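Local coordinates for phospholipase C-beta (PLC-beta) (Sepia officinalis, PDB 3QR0), which belongs to the multidomain PLC-beta family, combining a PH domain, EF-hand-like repeats, a TIM-barrel-type core with bound calcium ion and a C2 domain, at residues Leu22-Phe28 against Glu40-Val45; Lys30-Gly34 against Ala79-Lys83; Val648-Ile654 against His766-Tyr772. One frame throughout, in Å; residues are numbered along the deposited sequence.

In a modular protein, contacts can be read domain by domain. Contacts 1 and 2 both lie in the PH domain and both draw on strand 26-31: the first pairs its start with strand 39-45, its neighbour in the antiparallel sheet, while the second joins W31 of this strand and the loop residue E33 to the connection between strand 70-75 and helix 85-93. Their centres are 18 Å apart, and along the chain their segments alternate. Contact 3 comes much later, joining strands 650-660 and 761-771. It lies on the opposite side of the chain's centre, 50 Å from contact 1 and 54 Å from contact 2, centre to centre, in the C2 domain, a different module.

Contact 1: residues Leu22-Phe28 against Glu40-Val45; sequences LIKGDKF and EILLRV
A single glycine links helix to strand here: the helix holding L22-K24 ends at K24, and G25, with positive phi (109/163), lies so close to the partner (G25 CA to L43 O 3.0 Å) that a CB has no room. The bump that sits over this gap is L42 CD1 (chi1 t, chi2 p), 3.6 Å from G25 C. Strand 26-28 then runs antiparallel to strand 40-45, their axes 4.7 Å apart at 143°. D26-L43 and F28-I41 are hydrogen-bonded pairs, linked in both directions (D26 N to L43 O 3.1 Å, I41 N to F28 O 2.8 Å); K27-L42 is non-hydrogen-bonded. On the face of F28, I41 and L43 the F28 ring (chi1 m) fills the hollow beside L43, F28 CD2 lying 3.7 Å from L43 CB, with W133 packed edge-to-face on it. At the helix end, V45 N bonds L22 O at 3.0 Å, and V45 CG2 fits against L22 CB at 3.8 Å. R44 curls (chi1 m, chi3 p) around the turn, R44 NE reaching I23 O at 2.9 Å; a water bridges I23 O (2.8 Å) to V45 O (2.7 Å). Such a first hairpin, packed against helix 127-141, the domain's C-terminal helix, is typical of the PH-domain fold.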
ATOM      1  N   LEU A  22     -24.701  -2.274  13.872  1.00 29.74           N
ATOM      2  CA  LEU A  22     -23.416  -2.959  14.044  1.00 29.21           C
ATOM      3  C   LEU A  22     -22.775  -2.659  15.396  1.00 29.07           C
ATOM      4  O   LEU A  22     -22.023  -3.483  15.918  1.00 28.72           O
ATOM      5  CB  LEU A  22     -22.422  -2.610  12.925  1.00 28.64           C
ATOM      6  CG  LEU A  22     -22.819  -2.820  11.455  1.00 29.50           C
ATOM      7  CD1 LEU A  22     -21.628  -3.343  10.664  1.00 28.52           C
ATOM      8  CD2 LEU A  22     -24.026  -3.739  11.282  1.00 30.48           C
ATOM      9  N   ILE A  23     -23.065  -1.482  15.946  1.00 29.10           N
ATOM     10  CA  ILE A  23     -22.589  -1.099  17.276  1.00 29.20           C
ATOM     11  C   ILE A  23     -23.265  -1.947  18.355  1.00 29.82           C
ATOM     12  O   ILE A  23     -22.608  -2.438  19.275  1.00 29.69           O
ATOM     13  CB  ILE A  23     -22.836   0.409  17.541  1.00 29.66           C
ATOM     14  CG1 ILE A  23     -21.929   1.250  16.638  1.00 28.80           C
ATOM     15  CG2 ILE A  23     -22.585   0.763  19.007  1.00 30.07           C
ATOM     16  CD1 ILE A  23     -22.155   2.737  16.755  1.00 30.24           C
ATOM     17  N   LYS A  24     -24.582  -2.106  18.232  1.00 30.18           N
ATOM     18  CA  LYS A  24     -25.345  -3.008  19.085  1.00 31.05           C
ATOM     19  C   LYS A  24     -24.914  -4.455  18.834  1.00 30.55           C
ATOM     20  O   LYS A  24     -24.650  -5.208  19.769  1.00 30.63           O
ATOM     21  CB  LYS A  24     -26.842  -2.848  18.805  1.00 31.86           C
ATOM     22  CG  LYS A  24     -27.721  -3.951  19.366  1.00 34.06           C
ATOM     23  CD  LYS A  24     -29.175  -3.755  18.967  1.00 36.12           C
ATOM     24  CE  LYS A  24     -29.469  -4.253  17.557  1.00 36.69           C
ATOM     25  NZ  LYS A  24     -29.393  -5.730  17.447  1.00 38.20           N
ATOM     26  N   GLY A  25     -24.866  -4.832  17.560  1.00 29.82           N
ATOM     27  CA  GLY A  25     -24.353  -6.133  17.158  1.00 29.32           C
ATOM     28  C   GLY A  25     -25.433  -7.063  16.665  1.00 29.69           C
ATOM     29  O   GLY A  25     -26.618  -6.841  16.907  1.00 30.40           O
ATOM     30  N   ASP A  26     -25.008  -8.109  15.968  1.00 29.05           N
ATOM     31  CA  ASP A  26     -25.913  -9.124  15.458  1.00 29.56           C
ATOM     32  C   ASP A  26     -25.434 -10.512  15.892  1.00 29.42           C
ATOM     33  O   ASP A  26     -24.255 -10.715  16.204  1.00 28.23           O
ATOM     34  CB  ASP A  26     -26.016  -9.031  13.928  1.00 29.26           C
ATOM     35  CG  ASP A  26     -27.059  -8.014  13.467  1.00 30.31           C
ATOM     36  OD1 ASP A  26     -28.207  -8.058  13.963  1.00 32.13           O
ATOM     37  OD2 ASP A  26     -26.737  -7.183  12.595  1.00 31.36           O
ATOM     38  N   LYS A  27     -26.371 -11.450  15.926  1.00 29.92           N
ATOM     39  CA  LYS A  27     -26.089 -12.821  16.324  1.00 30.34           C
ATOM     40  C   LYS A  27     -25.586 -13.602  15.117  1.00 29.47           C
ATOM     41  O   LYS A  27     -26.138 -13.490  14.022  1.00 29.24           O
ATOM     42  CB  LYS A  27     -27.346 -13.471  16.911  1.00 31.68           C
ATOM     43  CG  LYS A  27     -27.904 -12.719  18.121  1.00 33.56           C
ATOM     44  CD  LYS A  27     -29.388 -13.000  18.380  1.00 36.72           C
ATOM     45  CE  LYS A  27     -29.609 -14.091  19.413  1.00 38.32           C
ATOM     46  NZ  LYS A  27     -30.962 -14.000  20.036  1.00 40.70           N
ATOM     47  N   PHE A  28     -24.513 -14.362  15.317  1.00 28.92           N
ATOM     48  CA  PHE A  28     -23.960 -15.233  14.279  1.00 28.34           C
ATOM     49  C   PHE A  28     -23.582 -16.566  14.890  1.00 28.69           C
ATOM     50  O   PHE A  28     -23.255 -16.635  16.072  1.00 28.47           O
ATOM     51  CB  PHE A  28     -22.684 -14.642  13.680  1.00 27.30           C
ATOM     52  CG  PHE A  28     -22.890 -13.390  12.872  1.00 26.24           C
ATOM     53  CD1 PHE A  28     -22.992 -13.453  11.487  1.00 26.06           C
ATOM     54  CD2 PHE A  28     -22.926 -12.147  13.490  1.00 26.60           C
ATOM     55  CE1 PHE A  28     -23.156 -12.299  10.730  1.00 25.61           C
ATOM     56  CE2 PHE A  28     -23.091 -10.985  12.743  1.00 26.11           C
ATOM     57  CZ  PHE A  28     -23.208 -11.063  11.358  1.00 25.98           C
ATOM     58  N   GLU A  40     -22.724 -19.739  19.093  1.00 33.53           N
ATOM     59  CA  GLU A  40     -23.433 -18.511  18.771  1.00 33.04           C
ATOM     60  C   GLU A  40     -22.742 -17.350  19.465  1.00 31.82           C
ATOM     61  O   GLU A  40     -22.471 -17.408  20.671  1.00 31.86           O
ATOM     62  CB  GLU A  40     -24.890 -18.589  19.208  1.00 34.29           C
ATOM     63  CG  GLU A  40     -25.737 -17.432  18.684  1.00 35.81           C
ATOM     64  CD  GLU A  40     -27.071 -17.335  19.378  1.00 38.26           C
ATOM     65  OE1 GLU A  40     -27.765 -18.364  19.472  1.00 40.39           O
ATOM     66  OE2 GLU A  40     -27.422 -16.226  19.828  1.00 40.54           O
ATOM     67  N   ILE A  41     -22.461 -16.299  18.701  1.00 30.09           N
ATOM     68  CA  ILE A  41     -21.813 -15.111  19.233  1.00 29.29           C
ATOM     69  C   ILE A  41     -22.621 -13.853  18.914  1.00 29.04           C
ATOM     70  O   ILE A  41     -23.413 -13.837  17.966  1.00 28.74           O
ATOM     71  CB  ILE A  41     -20.380 -14.947  18.676  1.00 28.17           C
ATOM     72  CG1 ILE A  41     -20.394 -14.713  17.159  1.00 27.48           C
ATOM     73  CG2 ILE A  41     -19.542 -16.170  19.015  1.00 27.90           C
ATOM     74  CD1 ILE A  41     -19.104 -14.127  16.614  1.00 26.21           C
ATOM     75  N   LEU A  42     -22.423 -12.815  19.724  1.00 28.66           N
ATOM     76  CA  LEU A  42     -22.890 -11.475  19.396  1.00 28.38           C
ATOM     77  C   LEU A  42     -21.684 -10.708  18.865  1.00 27.45           C
ATOM     78  O   LEU A  42     -20.796 -10.340  19.633  1.00 27.21           O
ATOM     79  CB  LEU A  42     -23.468 -10.774  20.624  1.00 29.18           C
ATOM     80  CG  LEU A  42     -23.942  -9.330  20.413  1.00 29.23           C
ATOM     81  CD1 LEU A  42     -25.124  -9.294  19.440  1.00 29.37           C
ATOM     82  CD2 LEU A  42     -24.306  -8.679  21.752  1.00 30.14           C
ATOM     83  N   LEU A  43     -21.647 -10.503  17.550  1.00 26.53           N
ATOM     84  CA  LEU A  43     -20.550  -9.795  16.900  1.00 25.93           C
ATOM     85  C   LEU A  43     -20.856  -8.302  16.919  1.00 25.91           C
ATOM     86  O   LEU A  43     -21.983  -7.897  16.648  1.00 26.17           O
ATOM     87  CB  LEU A  43     -20.381 -10.288  15.458  1.00 25.41           C
ATOM     88  CG  LEU A  43     -19.152  -9.807  14.678  1.00 25.02           C
ATOM     89  CD1 LEU A  43     -17.863 -10.258  15.370  1.00 24.81           C
ATOM     90  CD2 LEU A  43     -19.201 -10.320  13.240  1.00 23.62           C
ATOM     91  N   ARG A  44     -19.864  -7.487  17.261  1.00 25.88           N
ATOM     92  CA  ARG A  44     -20.052  -6.040  17.336  1.00 26.21           C
ATOM     93  C   ARG A  44     -18.882  -5.297  16.702  1.00 25.70           C
ATOM     94  O   ARG A  44     -17.780  -5.839  16.587  1.00 24.84           O
ATOM     95  CB  ARG A  44     -20.218  -5.598  18.791  1.00 26.80           C
ATOM     96  CG  ARG A  44     -21.314  -6.339  19.551  1.00 29.12           C
ATOM     97  CD  ARG A  44     -21.362  -5.908  20.999  1.00 30.56           C
ATOM     98  NE  ARG A  44     -21.862  -4.543  21.134  1.00 31.60           N
ATOM     99  CZ  ARG A  44     -21.862  -3.847  22.267  1.00 33.42           C
ATOM    100  NH1 ARG A  44     -21.377  -4.382  23.383  1.00 34.31           N
ATOM    101  NH2 ARG A  44     -22.352  -2.610  22.285  1.00 33.86           N
ATOM    102  N   VAL A  45     -19.149  -4.063  16.278  1.00 25.90           N
ATOM    103  CA  VAL A  45     -18.121  -3.138  15.795  1.00 26.04           C
ATOM    104  C   VAL A  45     -18.048  -1.974  16.776  1.00 26.68           C
ATOM    105  O   VAL A  45     -19.081  -1.494  17.261  1.00 27.10           O
ATOM    106  CB  VAL A  45     -18.469  -2.591  14.389  1.00 25.86           C
ATOM    107  CG1 VAL A  45     -17.335  -1.717  13.844  1.00 25.08           C
ATOM    108  CG2 VAL A  45     -18.779  -3.744  13.425  1.00 26.24           C
TER
HETATM  109  O   HOH W   1     -19.937  -1.645  19.774  1.00 31.26           O

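Contact 2: residues Lys30-Gly34 against Ala79-Lys83; sequences KWEEG and AKPPK
The indole of W31 provides the surface on which a loop packs. W31 has extended backbone (phi/psi -141/164) with chi1 p and chi2 -82°, its indole lying against segment 79-83; the nearest CA atoms across the contact, those of E33 and P82, remain 8.0 Å apart. The loop passes the indole in extended, non-helical conformation from A79 to P82. A79 itself stays out of reach of segment 30-34 and packs on C105 and T107 of strand 105-110. At K80 (-97/110) the carbonyl O lies near the plane of the indole, 3.5 Å from W31 CZ2. The lysine chain is all t and fully stretched, so that K80 NZ makes a salt bridge, 2.6 Å long, with OE2 of E33, which reaches out with chi1 m and chi2 t. In the seven-stranded antiparallel sheet of the PH domain, W31 belongs to the first strand, 26-31; the contact joins it and the loop residue E33 to the connection between strand 70-75 and helix 85-93. P81 (-79/155) turns its CB away; its carbonyl C comes nearest, 3.9 Å from W31 CZ2. P82 (-69/148, C-gamma endo) turns back toward the indole: its CB sits 3.7 Å from the centroid of the six-membered ring and 12° off the normal, a CH-pi contact. I87 of helix 85-93 touches both W31 and P82, and H121 stacks on the indole.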
ATOM      1  N   LYS A  30     -20.577 -19.098  14.764  1.00 29.16           N
ATOM      2  CA  LYS A  30     -19.173 -19.126  14.362  1.00 28.90           C
ATOM      3  C   LYS A  30     -18.684 -20.569  14.331  1.00 29.53           C
ATOM      4  O   LYS A  30     -18.960 -21.334  15.246  1.00 29.64           O
ATOM      5  CB  LYS A  30     -18.340 -18.311  15.352  1.00 28.78           C
ATOM      6  CG  LYS A  30     -16.869 -18.214  15.016  1.00 28.64           C
ATOM      7  CD  LYS A  30     -16.121 -17.430  16.081  1.00 29.17           C
ATOM      8  CE  LYS A  30     -14.726 -17.053  15.601  1.00 28.68           C
ATOM      9  NZ  LYS A  30     -13.898 -18.259  15.338  1.00 28.44           N
ATOM     10  N   TRP A  31     -17.953 -20.931  13.278  1.00 29.87           N
ATOM     11  CA  TRP A  31     -17.386 -22.275  13.154  1.00 30.63           C
ATOM     12  C   TRP A  31     -15.976 -22.216  12.563  1.00 30.95           C
ATOM     13  O   TRP A  31     -15.572 -21.194  12.008  1.00 30.25           O
ATOM     14  CB  TRP A  31     -18.293 -23.162  12.296  1.00 30.85           C
ATOM     15  CG  TRP A  31     -18.469 -22.667  10.894  1.00 29.52           C
ATOM     16  CD1 TRP A  31     -19.334 -21.698  10.467  1.00 28.78           C
ATOM     17  CD2 TRP A  31     -17.763 -23.114   9.730  1.00 27.99           C
ATOM     18  NE1 TRP A  31     -19.203 -21.511   9.115  1.00 27.68           N
ATOM     19  CE2 TRP A  31     -18.248 -22.370   8.637  1.00 27.59           C
ATOM     20  CE3 TRP A  31     -16.757 -24.064   9.510  1.00 28.40           C
ATOM     21  CZ2 TRP A  31     -17.766 -22.546   7.340  1.00 27.37           C
ATOM     22  CZ3 TRP A  31     -16.279 -24.242   8.221  1.00 27.70           C
ATOM     23  CH2 TRP A  31     -16.786 -23.486   7.150  1.00 27.37           C
ATOM     24  N   GLU A  32     -15.240 -23.314  12.700  1.00 32.29           N
ATOM     25  CA  GLU A  32     -13.861 -23.413  12.219  1.00 33.11           C
ATOM     26  C   GLU A  32     -13.678 -24.640  11.343  1.00 33.65           C
ATOM     27  O   GLU A  32     -14.299 -25.669  11.580  1.00 34.22           O
ATOM     28  CB  GLU A  32     -12.899 -23.541  13.397  1.00 33.51           C
ATOM     29  CG  GLU A  32     -12.773 -22.307  14.255  1.00 35.01           C
ATOM     30  CD  GLU A  32     -11.802 -22.511  15.405  1.00 36.97           C
ATOM     31  OE1 GLU A  32     -10.882 -23.352  15.274  1.00 38.02           O
ATOM     32  OE2 GLU A  32     -11.953 -21.826  16.439  1.00 39.08           O
ATOM     33  N   GLU A  33     -12.809 -24.531  10.342  1.00 34.11           N
ATOM     34  CA  GLU A  33     -12.387 -25.695   9.563  1.00 35.18           C
ATOM     35  C   GLU A  33     -11.609 -26.655  10.453  1.00 35.43           C
ATOM     36  O   GLU A  33     -10.791 -26.223  11.273  1.00 35.32           O
ATOM     37  CB  GLU A  33     -11.497 -25.279   8.390  1.00 35.29           C
ATOM     38  CG  GLU A  33     -12.229 -24.662   7.223  1.00 37.22           C
ATOM     39  CD  GLU A  33     -11.283 -24.216   6.120  1.00 40.14           C
ATOM     40  OE1 GLU A  33     -10.263 -23.564   6.429  1.00 42.43           O
ATOM     41  OE2 GLU A  33     -11.562 -24.504   4.937  1.00 43.10           O
ATOM     42  N   GLY A  34     -11.865 -27.950  10.291  1.00 35.74           N
ATOM     43  CA  GLY A  34     -11.165 -28.983  11.058  1.00 36.22           C
ATOM     44  C   GLY A  34     -11.763 -29.304  12.419  1.00 36.71           C
ATOM     45  O   GLY A  34     -11.149 -30.019  13.203  1.00 37.28           O
ATOM     46  N   ALA A  79     -19.063 -16.589  -0.146  1.00 30.39           N
ATOM     47  CA  ALA A  79     -18.673 -17.103   1.164  1.00 30.65           C
ATOM     48  C   ALA A  79     -18.421 -18.610   1.064  1.00 31.09           C
ATOM     49  O   ALA A  79     -18.906 -19.264   0.144  1.00 31.43           O
ATOM     50  CB  ALA A  79     -19.748 -16.810   2.189  1.00 30.85           C
ATOM     51  N   LYS A  80     -17.653 -19.146   2.006  1.00 31.42           N
ATOM     52  CA  LYS A  80     -17.375 -20.581   2.063  1.00 32.13           C
ATOM     53  C   LYS A  80     -18.328 -21.232   3.063  1.00 32.69           C
ATOM     54  O   LYS A  80     -18.201 -21.010   4.264  1.00 32.57           O
ATOM     55  CB  LYS A  80     -15.922 -20.832   2.481  1.00 31.91           C
ATOM     56  CG  LYS A  80     -15.561 -22.312   2.606  1.00 33.67           C
ATOM     57  CD  LYS A  80     -14.055 -22.535   2.667  1.00 35.91           C
ATOM     58  CE  LYS A  80     -13.725 -24.029   2.668  1.00 37.66           C
ATOM     59  NZ  LYS A  80     -12.268 -24.277   2.485  1.00 38.43           N
ATOM     60  N   PRO A  81     -19.293 -22.030   2.576  1.00 33.48           N
ATOM     61  CA  PRO A  81     -20.231 -22.645   3.510  1.00 34.05           C
ATOM     62  C   PRO A  81     -19.614 -23.861   4.206  1.00 34.35           C
ATOM     63  O   PRO A  81     -18.689 -24.472   3.664  1.00 33.90           O
ATOM     64  CB  PRO A  81     -21.390 -23.061   2.607  1.00 34.84           C
ATOM     65  CG  PRO A  81     -20.756 -23.338   1.288  1.00 34.65           C
ATOM     66  CD  PRO A  81     -19.538 -22.458   1.186  1.00 33.66           C
ATOM     67  N   PRO A  82     -20.109 -24.206   5.406  1.00 34.96           N
ATOM     68  CA  PRO A  82     -19.567 -25.370   6.101  1.00 35.49           C
ATOM     69  C   PRO A  82     -19.922 -26.681   5.394  1.00 36.33           C
ATOM     70  O   PRO A  82     -20.970 -26.776   4.759  1.00 36.53           O
ATOM     71  CB  PRO A  82     -20.226 -25.293   7.482  1.00 35.87           C
ATOM     72  CG  PRO A  82     -21.476 -24.538   7.267  1.00 36.19           C
ATOM     73  CD  PRO A  82     -21.192 -23.562   6.170  1.00 35.24           C
ATOM     74  N   LYS A  83     -19.027 -27.661   5.488  1.00 36.75           N
ATOM     75  CA  LYS A  83     -19.246 -28.990   4.922  1.00 37.68           C
ATOM     76  C   LYS A  83     -19.542 -30.026   6.006  1.00 38.18           C
ATOM     77  O   LYS A  83     -20.123 -31.066   5.722  1.00 38.56           O
ATOM     78  CB  LYS A  83     -18.028 -29.425   4.106  1.00 37.66           C
ATOM     79  CG  LYS A  83     -17.759 -28.549   2.887  1.00 38.71           C
ATOM     80  CD  LYS A  83     -16.672 -29.140   1.981  1.00 40.97           C
ATOM     81  CE  LYS A  83     -15.266 -28.925   2.541  1.00 41.34           C
ATOM     82  NZ  LYS A  83     -14.299 -29.946   2.021  1.00 42.67           N
TER

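Contact 3: residues Val648-Ile654 against His766-Tyr772; sequences VAGTIEI and HIVAKDY
Distant parts of a sequence often meet as neighbouring strands, and here 111 residues separate the partners. Strands 650-654 and 766-771 run antiparallel at 176°, axes 4.7 Å apart. Backbone hydrogen bonds join the pairs T651-K770 (T651 N to K770 O 2.9 Å, K770 N to T651 O 3.2 Å) and E653-V768 (E653 N to V768 O and V768 N to E653 O, both 2.9 Å); beyond the strand end Y772 N reaches A649 O at 2.8 Å. G650-D771, I652-A769 and I654-I767 are non-hydrogen-bonded pairs. The two strands form the centre of a four-stranded sheet, one layer of the C2-domain beta sandwich. Apolar contacts lie on the face of I652 and I654, both chi1 m and chi2 m: I652 CD1 to A769 CB 3.7 Å, I654 CD1 to I767 CG2 3.9 Å. M675 and V673 of strand 669-676, in the second sheet, meet these two isoleucines. On the other face E653 CB lies 3.7 Å from V768 CB. Among polar side chains, T651 OG1 bonds K709 O, and D771 OD2 bonds S262 OG.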
ATOM      1  N   VAL A 648      11.963  21.871 -11.368  1.00 32.55           N
ATOM      2  CA  VAL A 648      12.754  22.450 -10.291  1.00 32.50           C
ATOM      3  C   VAL A 648      13.337  21.337  -9.424  1.00 31.84           C
ATOM      4  O   VAL A 648      12.607  20.483  -8.908  1.00 31.31           O
ATOM      5  CB  VAL A 648      11.935  23.439  -9.433  1.00 32.59           C
ATOM      6  CG1 VAL A 648      12.817  24.063  -8.351  1.00 32.51           C
ATOM      7  CG2 VAL A 648      11.347  24.536 -10.320  1.00 33.18           C
ATOM      8  N   ALA A 649      14.660  21.347  -9.293  1.00 31.68           N
ATOM      9  CA  ALA A 649      15.367  20.394  -8.455  1.00 31.13           C
ATOM     10  C   ALA A 649      15.083  20.711  -6.994  1.00 30.81           C
ATOM     11  O   ALA A 649      14.755  21.849  -6.653  1.00 30.85           O
ATOM     12  CB  ALA A 649      16.866  20.448  -8.734  1.00 31.69           C
ATOM     13  N   GLY A 650      15.216  19.700  -6.139  1.00 30.03           N
ATOM     14  CA  GLY A 650      14.857  19.822  -4.731  1.00 29.65           C
ATOM     15  C   GLY A 650      15.992  19.480  -3.789  1.00 29.84           C
ATOM     16  O   GLY A 650      17.020  18.936  -4.200  1.00 30.09           O
ATOM     17  N   THR A 651      15.804  19.845  -2.526  1.00 29.73           N
ATOM     18  CA  THR A 651      16.657  19.403  -1.433  1.00 29.89           C
ATOM     19  C   THR A 651      15.729  18.816  -0.385  1.00 29.01           C
ATOM     20  O   THR A 651      14.650  19.365  -0.131  1.00 28.66           O
ATOM     21  CB  THR A 651      17.476  20.564  -0.823  1.00 30.93           C
ATOM     22  OG1 THR A 651      18.223  21.214  -1.857  1.00 31.89           O
ATOM     23  CG2 THR A 651      18.452  20.051   0.234  1.00 31.71           C
ATOM     24  N   ILE A 652      16.141  17.687   0.188  1.00 28.09           N
ATOM     25  CA  ILE A 652      15.401  17.023   1.244  1.00 27.46           C
ATOM     26  C   ILE A 652      16.353  16.775   2.406  1.00 27.85           C
ATOM     27  O   ILE A 652      17.466  16.285   2.207  1.00 27.93           O
ATOM     28  CB  ILE A 652      14.832  15.657   0.784  1.00 26.57           C
ATOM     29  CG1 ILE A 652      13.810  15.830  -0.345  1.00 26.37           C
ATOM     30  CG2 ILE A 652      14.219  14.918   1.969  1.00 26.54           C
ATOM     31  CD1 ILE A 652      12.461  16.386   0.093  1.00 25.60           C
ATOM     32  N   GLU A 653      15.919  17.129   3.612  1.00 27.89           N
ATOM     33  CA  GLU A 653      16.675  16.825   4.823  1.00 28.37           C
ATOM     34  C   GLU A 653      15.754  16.108   5.791  1.00 27.89           C
ATOM     35  O   GLU A 653      14.606  16.518   5.989  1.00 27.40           O
ATOM     36  CB  GLU A 653      17.255  18.096   5.453  1.00 29.33           C
ATOM     37  CG  GLU A 653      17.994  18.984   4.451  1.00 31.06           C
ATOM     38  CD  GLU A 653      18.705  20.173   5.081  1.00 34.08           C
ATOM     39  OE1 GLU A 653      18.585  20.379   6.309  1.00 35.57           O
ATOM     40  OE2 GLU A 653      19.386  20.911   4.331  1.00 35.57           O
ATOM     41  N   ILE A 654      16.239  15.011   6.362  1.00 27.54           N
ATOM     42  CA  ILE A 654      15.434  14.214   7.276  1.00 27.09           C
ATOM     43  C   ILE A 654      16.224  14.025   8.560  1.00 27.23           C
ATOM     44  O   ILE A 654      17.280  13.391   8.557  1.00 27.40           O
ATOM     45  CB  ILE A 654      15.081  12.828   6.685  1.00 26.78           C
ATOM     46  CG1 ILE A 654      14.440  12.955   5.300  1.00 27.02           C
ATOM     47  CG2 ILE A 654      14.166  12.058   7.639  1.00 26.80           C
ATOM     48  CD1 ILE A 654      13.071  13.585   5.292  1.00 27.52           C
ATOM     49  N   HIS A 766      12.000  15.607  11.821  1.00 24.15           N
ATOM     50  CA  HIS A 766      11.890  16.917  11.187  1.00 24.88           C
ATOM     51  C   HIS A 766      12.289  16.790   9.720  1.00 24.88           C
ATOM     52  O   HIS A 766      13.313  16.179   9.391  1.00 24.86           O
ATOM     53  CB  HIS A 766      12.758  17.969  11.868  1.00 25.56           C
ATOM     54  CG  HIS A 766      12.552  19.352  11.329  1.00 27.22           C
ATOM     55  ND1 HIS A 766      13.262  19.849  10.257  1.00 27.79           N
ATOM     56  CD2 HIS A 766      11.700  20.337  11.703  1.00 28.12           C
ATOM     57  CE1 HIS A 766      12.865  21.084  10.002  1.00 28.64           C
ATOM     58  NE2 HIS A 766      11.916  21.402  10.864  1.00 28.26           N
ATOM     59  N   ILE A 767      11.480  17.384   8.852  1.00 24.97           N
ATOM     60  CA  ILE A 767      11.652  17.263   7.412  1.00 25.32           C
ATOM     61  C   ILE A 767      11.837  18.644   6.801  1.00 26.29           C
ATOM     62  O   ILE A 767      11.016  19.536   7.008  1.00 26.13           O
ATOM     63  CB  ILE A 767      10.427  16.595   6.765  1.00 24.60           C
ATOM     64  CG1 ILE A 767      10.211  15.202   7.356  1.00 24.76           C
ATOM     65  CG2 ILE A 767      10.588  16.537   5.232  1.00 24.65           C
ATOM     66  CD1 ILE A 767       8.946  14.521   6.873  1.00 24.70           C
ATOM     67  N   VAL A 768      12.935  18.829   6.079  1.00 27.39           N
ATOM     68  CA  VAL A 768      13.092  20.000   5.226  1.00 28.34           C
ATOM     69  C   VAL A 768      12.825  19.550   3.799  1.00 28.73           C
ATOM     70  O   VAL A 768      13.373  18.541   3.351  1.00 28.13           O
ATOM     71  CB  VAL A 768      14.496  20.597   5.327  1.00 28.97           C
ATOM     72  CG1 VAL A 768      14.726  21.613   4.219  1.00 29.37           C
ATOM     73  CG2 VAL A 768      14.703  21.236   6.699  1.00 29.73           C
ATOM     74  N   ALA A 769      11.957  20.282   3.105  1.00 29.80           N
ATOM     75  CA  ALA A 769      11.695  20.056   1.686  1.00 30.57           C
ATOM     76  C   ALA A 769      11.527  21.406   1.020  1.00 31.89           C
ATOM     77  O   ALA A 769      10.627  22.170   1.360  1.00 32.29           O
ATOM     78  CB  ALA A 769      10.452  19.203   1.481  1.00 29.91           C
ATOM     79  N   LYS A 770      12.406  21.696   0.073  1.00 33.23           N
ATOM     80  CA  LYS A 770      12.425  22.988  -0.584  1.00 34.63           C
ATOM     81  C   LYS A 770      13.121  22.873  -1.922  1.00 35.58           C
ATOM     82  O   LYS A 770      13.741  21.850  -2.232  1.00 34.99           O
ATOM     83  CB  LYS A 770      13.151  24.018   0.285  1.00 35.27           C
ATOM     84  CG  LYS A 770      14.579  23.634   0.642  1.00 35.95           C
ATOM     85  CD  LYS A 770      15.246  24.714   1.477  1.00 37.48           C
ATOM     86  CE  LYS A 770      16.642  24.301   1.901  1.00 38.18           C
ATOM     87  NZ  LYS A 770      17.159  25.192   2.977  1.00 39.64           N
ATOM     88  N   ASP A 771      13.020  23.939  -2.705  1.00 37.06           N
ATOM     89  CA  ASP A 771      13.674  24.000  -3.993  1.00 38.58           C
ATOM     90  C   ASP A 771      15.183  24.065  -3.787  1.00 40.18           C
ATOM     91  O   ASP A 771      15.667  24.694  -2.838  1.00 40.41           O
ATOM     92  CB  ASP A 771      13.174  25.202  -4.800  1.00 38.98           C
ATOM     93  CG  ASP A 771      11.696  25.105  -5.132  1.00 38.97           C
ATOM     94  OD1 ASP A 771      11.103  24.023  -4.927  1.00 38.81           O
ATOM     95  OD2 ASP A 771      11.120  26.112  -5.597  1.00 40.78           O
ATOM     96  N   TYR A 772      15.911  23.387  -4.675  1.00 41.28           N
ATOM     97  CA  TYR A 772      17.364  23.320  -4.618  1.00 42.83           C
ATOM     98  C   TYR A 772      17.976  24.688  -4.917  1.00 44.76           C
ATOM     99  O   TYR A 772      17.818  25.216  -6.020  1.00 45.07           O
ATOM    100  CB  TYR A 772      17.880  22.282  -5.618  1.00 42.47           C
ATOM    101  CG  TYR A 772      19.380  22.264  -5.778  1.00 43.22           C
ATOM    102  CD1 TYR A 772      20.207  21.863  -4.731  1.00 43.45           C
ATOM    103  CD2 TYR A 772      19.978  22.642  -6.982  1.00 43.60           C
ATOM    104  CE1 TYR A 772      21.589  21.848  -4.874  1.00 44.21           C
ATOM    105  CE2 TYR A 772      21.354  22.628  -7.134  1.00 44.33           C
ATOM    106  CZ  TYR A 772      22.153  22.229  -6.079  1.00 44.82           C
ATOM    107  OH  TYR A 772      23.515  22.214  -6.230  1.00 45.94           O
TER